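Local coordinates for iron-sulfur cluster assembly scaffold protein NifU (Fervidobacterium islandicum, PDB 6A6F) that probably serves as a scaffold on which iron-sulfur clusters are assembled in the SUF system of this thermophilic bacterium, at residues K28-G32 against T130-A134. Coordinates in Å, arbitrary orientation, origin at the centre of the assembly. Numbering follows the deposited sequence.
Sequences KVEEG and TLEIA. With NI (nickel (II) ion), chain H.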
ATOM      1  N   LYS A  28      -8.263  23.375   2.771  1.00 21.29           N
ATOM      2  CA  LYS A  28      -6.898  23.189   3.284  1.00 21.88           C
ATOM      3  C   LYS A  28      -6.322  21.886   2.690  1.00 19.90           C
ATOM      4  O   LYS A  28      -7.044  20.899   2.572  1.00 16.60           O
ATOM      5  CB  LYS A  28      -6.940  23.182   4.814  1.00 23.03           C
ATOM      6  CG  LYS A  28      -5.638  22.898   5.536  1.00 25.39           C
ATOM      7  CD  LYS A  28      -4.599  23.937   5.142  1.00 29.29           C
ATOM      8  CE  LYS A  28      -3.328  23.741   5.933  1.00 32.59           C
ATOM      9  NZ  LYS A  28      -2.283  24.686   5.446  1.00 35.95           N
ATOM     10  N   VAL A  29      -5.057  21.943   2.283  1.00 19.59           N
ATOM     11  CA  VAL A  29      -4.312  20.809   1.779  1.00 21.91           C
ATOM     12  C   VAL A  29      -3.022  20.727   2.576  1.00 22.72           C
ATOM     13  O   VAL A  29      -2.292  21.728   2.636  1.00 22.51           O
ATOM     14  CB  VAL A  29      -3.873  20.992   0.310  1.00 22.98           C
ATOM     15  CG1 VAL A  29      -3.108  19.762  -0.165  1.00 22.03           C
ATOM     16  CG2 VAL A  29      -5.067  21.236  -0.616  1.00 22.62           C
ATOM     17  N   GLU A  30      -2.741  19.577   3.177  1.00 19.87           N
ATOM     18  CA  GLU A  30      -1.501  19.388   3.964  1.00 22.31           C
ATOM     19  C   GLU A  30      -0.790  18.085   3.614  1.00 22.81           C
ATOM     20  O   GLU A  30      -1.405  17.017   3.595  1.00 22.22           O
ATOM     21  CB  GLU A  30      -1.819  19.446   5.461  1.00 23.11           C
ATOM     22  CG  GLU A  30      -0.582  19.483   6.355  1.00 25.88           C
ATOM     23  CD  GLU A  30       0.053  20.855   6.403  1.00 27.50           C
ATOM     24  OE1 GLU A  30       1.293  20.967   6.472  1.00 31.83           O
ATOM     25  OE2 GLU A  30      -0.702  21.819   6.358  1.00 33.39           O
ATOM     26  N   GLU A  31       0.503  18.174   3.324  1.00 27.48           N
ATOM     27  CA  GLU A  31       1.319  16.990   2.957  1.00 30.88           C
ATOM     28  C   GLU A  31       2.189  16.547   4.107  1.00 28.23           C
ATOM     29  O   GLU A  31       2.669  17.374   4.846  1.00 27.76           O
ATOM     30  CB  GLU A  31       2.231  17.318   1.807  1.00 36.50           C
ATOM     31  CG  GLU A  31       1.472  17.862   0.632  1.00 44.75           C
ATOM     32  CD  GLU A  31       2.387  18.309  -0.482  1.00 53.00           C
ATOM     33  OE1 GLU A  31       3.358  17.571  -0.812  1.00 56.18           O
ATOM     34  OE2 GLU A  31       2.110  19.404  -1.030  1.00 63.61           O
ATOM     35  N   GLY A  32       2.393  15.242   4.271  1.00 25.30           N
ATOM     36  CA  GLY A  32       3.241  14.753   5.339  1.00 24.26           C
ATOM     37  C   GLY A  32       3.935  13.527   4.852  1.00 25.22           C
ATOM     38  O   GLY A  32       3.405  12.858   3.961  1.00 22.89           O
ATOM     39  N   THR A 130       0.014  15.015  10.573  1.00 19.32           N
ATOM     40  CA  THR A 130      -0.334  15.839   9.431  1.00 19.80           C
ATOM     41  C   THR A 130      -1.614  16.595   9.657  1.00 19.46           C
ATOM     42  O   THR A 130      -1.685  17.785   9.363  1.00 20.68           O
ATOM     43  CB  THR A 130      -0.414  15.018   8.132  1.00 20.48           C
ATOM     44  OG1 THR A 130       0.838  14.363   7.957  1.00 19.97           O
ATOM     45  CG2 THR A 130      -0.676  15.928   6.941  1.00 20.24           C
ATOM     46  N   LEU A 131      -2.602  15.943  10.254  1.00 18.26           N
ATOM     47  CA  LEU A 131      -3.816  16.619  10.654  1.00 18.45           C
ATOM     48  C   LEU A 131      -3.595  17.768  11.662  1.00 21.05           C
ATOM     49  O   LEU A 131      -4.145  18.868  11.506  1.00 21.11           O
ATOM     50  CB  LEU A 131      -4.743  15.623  11.280  1.00 19.78           C
ATOM     51  CG  LEU A 131      -6.053  16.150  11.865  1.00 20.24           C
ATOM     52  CD1 LEU A 131      -7.012  16.586  10.803  1.00 21.42           C
ATOM     53  CD2 LEU A 131      -6.726  15.073  12.677  1.00 20.70           C
ATOM     54  N   GLU A 132      -2.828  17.503  12.719  1.00 22.57           N
ATOM     55  CA  GLU A 132      -2.438  18.559  13.697  1.00 24.74           C
ATOM     56  C   GLU A 132      -1.878  19.820  13.032  1.00 24.06           C
ATOM     57  O   GLU A 132      -2.332  20.951  13.274  1.00 25.57           O
ATOM     58  CB  GLU A 132      -1.425  17.979  14.693  1.00 26.02           C
ATOM     59  CG  GLU A 132      -1.093  18.912  15.865  1.00 31.79           C
ATOM     60  CD  GLU A 132      -0.123  18.272  16.870  1.00 35.98           C
ATOM     61  OE1 GLU A 132       0.678  17.403  16.473  1.00 37.69           O
ATOM     62  OE2 GLU A 132      -0.178  18.623  18.059  1.00 46.23           O
ATOM     63  N   ILE A 133      -0.913  19.637  12.157  1.00 26.34           N
ATOM     64  CA  ILE A 133      -0.344  20.767  11.433  1.00 28.57           C
ATOM     65  C   ILE A 133      -1.408  21.444  10.596  1.00 31.39           C
ATOM     66  O   ILE A 133      -1.536  22.666  10.662  1.00 32.27           O
ATOM     67  CB  ILE A 133       0.862  20.374  10.587  1.00 29.46           C
ATOM     68  CG1 ILE A 133       2.002  19.900  11.498  1.00 32.68           C
ATOM     69  CG2 ILE A 133       1.380  21.558   9.771  1.00 32.96           C
ATOM     70  CD1 ILE A 133       3.002  18.985  10.805  1.00 33.20           C
ATOM     71  N   ALA A 134      -2.230  20.658   9.877  1.00 27.37           N
ATOM     72  CA  ALA A 134      -3.255  21.228   9.029  1.00 27.76           C
ATOM     73  C   ALA A 134      -4.240  22.076   9.818  1.00 27.21           C
ATOM     74  O   ALA A 134      -4.608  23.148   9.401  1.00 24.27           O
ATOM     75  CB  ALA A 134      -4.013  20.123   8.272  1.00 28.36           C
TER
HETATM   76 NI    NI H 206      -0.159  23.899   6.169  1.00 50.64          NI
HETATM   77  O   HOH W   1       2.384  23.646   6.367  1.00 34.18           O
HETATM   78  O   HOH W   2      -1.011  24.290   8.397  1.00 36.12           O
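Lys28 lays its aliphatic chain along the end of the helix, CG 4.2 Å from Ala134 CB, while its amine NZ binds a nickel ion at 2.4 Å. Val29, a beta-branched residue suited to a strand, points away onto Thr42. Central Glu30 sets CB 3.6 Å from Ala134 CB, as the small alanine allows, and CG 3.6 Å from Thr130 CG2. Its carboxylate binds the same ion through OE2 at 2.2 Å, making Lys28 NZ and Glu30 OE2, 3.4 Å apart, neighbouring ligands; one of two waters on the metal donates to Ile133 O, linking ion and helix. Glu31 also points away, its charge tolerated on that exposed face. At Gly32 a side chain would collide with Thr130 OG1, 3.6 Å from Gly32 CA and hydrogen-bonded to Leu126 O. Segments 28-32 and 130-134, at 141°, join edge strand and C-terminal helix in the alpha/beta layering of the NifU/SufE fold; the nickel at this interface's edge is separate from the zinc site of Cys37, Asp39, Cys62 and Cys123.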